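Local coordinates for mitochondrial antiviral signaling protein (MAVS) (Equus caballus, PDB 4O9L), which probably relays antiviral innate immune signals, its caspase recruitment domain assembling into prion-like filaments, at residues 28-31 with 32-36. The protein carries 1 engineered substitution. Numbering follows the deposited sequence.
Sequences LRIL and PYLSC. Engineered in segment 28-31: R29 (natural residue Glu).
I30 and L34 meet on the buried side of the turn that follows helix 27-30, where I30 CG2 lies 4.1 Å from L34 CD1 and the two side chains pass at a slant. CG2 of I30 sits between its own backbone N and carbonyl carbon and CG1 swings anti to the N (chi1 -160°), which leaves CG2 as the branch that touches L34. A78 of helix 71-81 packs against both residues, while L31 faces L45 and R46 of helix 39-66.

The backbone tightens here into a 3-10 turn. Y33 N donates to I30 O at 3.0 Å and L34 N to L31 O at 3.1 Å, both donors lying well above the carbonyl planes. P32 has no N-H to offer, and its CD lies against L28 O at 3.4 Å. L34 then forms the centre of an inverse gamma turn as the chain leaves for helix 39-66.

The outer side is more exposed, although the Y33 side chain also touches A78 and A81 of helix 71-81. The Y33 ring turns its CD2 edge to R29 O (3.4 Å), and its hydroxyl reaches R29, an engineered residue that is Glu in nature, through a water. That water lies in the planes of both the ring and the guanidinium, 3.0 Å from Y33 OH, and accepts a longer bond from R29 NE at 3.3 Å. R29 NH1 is salt-bridged to E83. Two backbone bonds of ordinary length but bent geometry thus close the turn, with apolar contacts on its buried side, whereas the R29-Y33 link is indirect and, resting on an engineered side chain, is probably not a feature of the natural protein.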
ATOM      1  N   LEU A  28       3.888   4.487   9.368  1.00  3.62           N
ATOM      2  CA  LEU A  28       4.200   5.903   9.513  1.00  3.82           C
ATOM      3  C   LEU A  28       5.298   6.331   8.551  1.00  6.04           C
ATOM      4  O   LEU A  28       5.256   7.426   8.000  1.00  7.29           O
ATOM      5  CB  LEU A  28       4.581   6.231  10.956  1.00  9.60           C
ATOM      6  CG  LEU A  28       3.436   6.303  11.968  1.00  7.51           C
ATOM      7  CD1 LEU A  28       3.940   7.009  13.241  1.00  9.85           C
ATOM      8  CD2 LEU A  28       2.216   7.023  11.390  1.00  4.07           C
ATOM      9  N   ARG A  29       6.271   5.452   8.338  1.00  5.60           N
ATOM     10  CA  ARG A  29       7.364   5.743   7.426  1.00  8.21           C
ATOM     11  C   ARG A  29       6.930   5.753   5.965  1.00  6.93           C
ATOM     12  O   ARG A  29       7.414   6.567   5.187  1.00  6.45           O
ATOM     13  CB  ARG A  29       8.502   4.736   7.611  1.00 11.33           C
ATOM     14  CG  ARG A  29       9.665   4.979   6.681  1.00 12.12           C
ATOM     15  CD  ARG A  29      10.812   4.013   6.927  1.00 13.47           C
ATOM     16  NE  ARG A  29      11.945   4.353   6.075  1.00  9.51           N
ATOM     17  CZ  ARG A  29      12.999   3.570   5.889  1.00 11.11           C
ATOM     18  NH1 ARG A  29      13.983   3.968   5.087  1.00 12.27           N
ATOM     19  NH2 ARG A  29      13.058   2.393   6.503  1.00 11.95           N
ATOM     20  N   ILE A  30       6.016   4.866   5.587  1.00  3.79           N
ATOM     21  CA  ILE A  30       5.650   4.751   4.176  1.00  3.37           C
ATOM     22  C   ILE A  30       4.650   5.817   3.709  1.00  5.67           C
ATOM     23  O   ILE A  30       4.710   6.239   2.550  1.00  3.40           O
ATOM     24  CB  ILE A  30       5.162   3.328   3.791  1.00  3.15           C
ATOM     25  CG1 ILE A  30       5.267   3.131   2.261  1.00  5.71           C
ATOM     26  CG2 ILE A  30       3.731   3.090   4.295  1.00  3.26           C
ATOM     27  CD1 ILE A  30       5.081   1.675   1.772  1.00  7.08           C
ATOM     28  N   LEU A  31       3.764   6.259   4.612  1.00  3.43           N
ATOM     29  CA  LEU A  31       2.684   7.205   4.274  1.00  4.81           C
ATOM     30  C   LEU A  31       3.086   8.436   3.423  1.00  6.12           C
ATOM     31  O   LEU A  31       2.442   8.706   2.407  1.00  5.73           O
ATOM     32  CB  LEU A  31       1.920   7.661   5.529  1.00  3.71           C
ATOM     33  CG  LEU A  31       0.922   6.701   6.176  1.00  3.67           C
ATOM     34  CD1 LEU A  31       0.336   7.309   7.454  1.00  3.79           C
ATOM     35  CD2 LEU A  31      -0.202   6.351   5.205  1.00  6.93           C
ATOM     36  N   PRO A  32       4.140   9.182   3.829  1.00  4.12           N
ATOM     37  CA  PRO A  32       4.439  10.401   3.068  1.00  6.53           C
ATOM     38  C   PRO A  32       4.907  10.116   1.639  1.00  6.60           C
ATOM     39  O   PRO A  32       4.901  11.036   0.814  1.00 10.76           O
ATOM     40  CB  PRO A  32       5.585  11.048   3.865  1.00  5.53           C
ATOM     41  CG  PRO A  32       5.603  10.355   5.191  1.00  7.89           C
ATOM     42  CD  PRO A  32       5.105   8.983   4.928  1.00  4.50           C
ATOM     43  N   TYR A  33       5.326   8.885   1.350  1.00  4.07           N
ATOM     44  CA  TYR A  33       5.791   8.547   0.004  1.00  8.08           C
ATOM     45  C   TYR A  33       4.662   8.185  -0.960  1.00  5.60           C
ATOM     46  O   TYR A  33       4.850   8.203  -2.177  1.00  7.21           O
ATOM     47  CB  TYR A  33       6.810   7.401   0.055  1.00  7.32           C
ATOM     48  CG  TYR A  33       8.117   7.775   0.707  1.00  7.69           C
ATOM     49  CD1 TYR A  33       9.050   8.562   0.034  1.00  7.67           C
ATOM     50  CD2 TYR A  33       8.418   7.352   1.995  1.00  5.59           C
ATOM     51  CE1 TYR A  33      10.258   8.914   0.634  1.00  9.97           C
ATOM     52  CE2 TYR A  33       9.624   7.694   2.600  1.00  8.14           C
ATOM     53  CZ  TYR A  33      10.532   8.477   1.914  1.00 12.34           C
ATOM     54  OH  TYR A  33      11.721   8.819   2.505  1.00 21.24           O
ATOM     55  N   LEU A  34       3.497   7.841  -0.414  1.00  3.59           N
ATOM     56  CA  LEU A  34       2.370   7.388  -1.225  1.00  3.44           C
ATOM     57  C   LEU A  34       1.623   8.587  -1.789  1.00  3.78           C
ATOM     58  O   LEU A  34       0.625   9.029  -1.218  1.00  6.66           O
ATOM     59  CB  LEU A  34       1.433   6.507  -0.382  1.00  3.25           C
ATOM     60  CG  LEU A  34       2.087   5.206   0.112  1.00  3.01           C
ATOM     61  CD1 LEU A  34       1.318   4.594   1.284  1.00  4.78           C
ATOM     62  CD2 LEU A  34       2.202   4.185  -1.018  1.00  5.20           C
ATOM     63  N   SER A  35       2.113   9.115  -2.908  1.00  3.96           N
ATOM     64  CA  SER A  35       1.590  10.355  -3.487  1.00  4.43           C
ATOM     65  C   SER A  35       0.143  10.244  -3.971  1.00  4.48           C
ATOM     66  O   SER A  35      -0.482  11.253  -4.305  1.00  4.96           O
ATOM     67  CB  SER A  35       2.510  10.848  -4.618  1.00  4.81           C
ATOM     68  OG  SER A  35       2.594   9.896  -5.679  1.00  4.38           O
ATOM     69  N   CYS A  36      -0.392   9.024  -4.017  1.00  4.10           N
ATOM     70  CA  CYS A  36      -1.761   8.828  -4.477  1.00  4.23           C
ATOM     71  C   CYS A  36      -2.761   9.104  -3.374  1.00  8.53           C
ATOM     72  O   CYS A  36      -3.931   9.310  -3.653  1.00  5.92           O
ATOM     73  CB  CYS A  36      -1.983   7.419  -5.032  1.00  3.87           C
ATOM     74  SG  CYS A  36      -1.825   6.110  -3.800  1.00  7.31           S
TER
HETATM   75  O   HOH W   1      11.933   7.504   5.139  1.00 26.90           O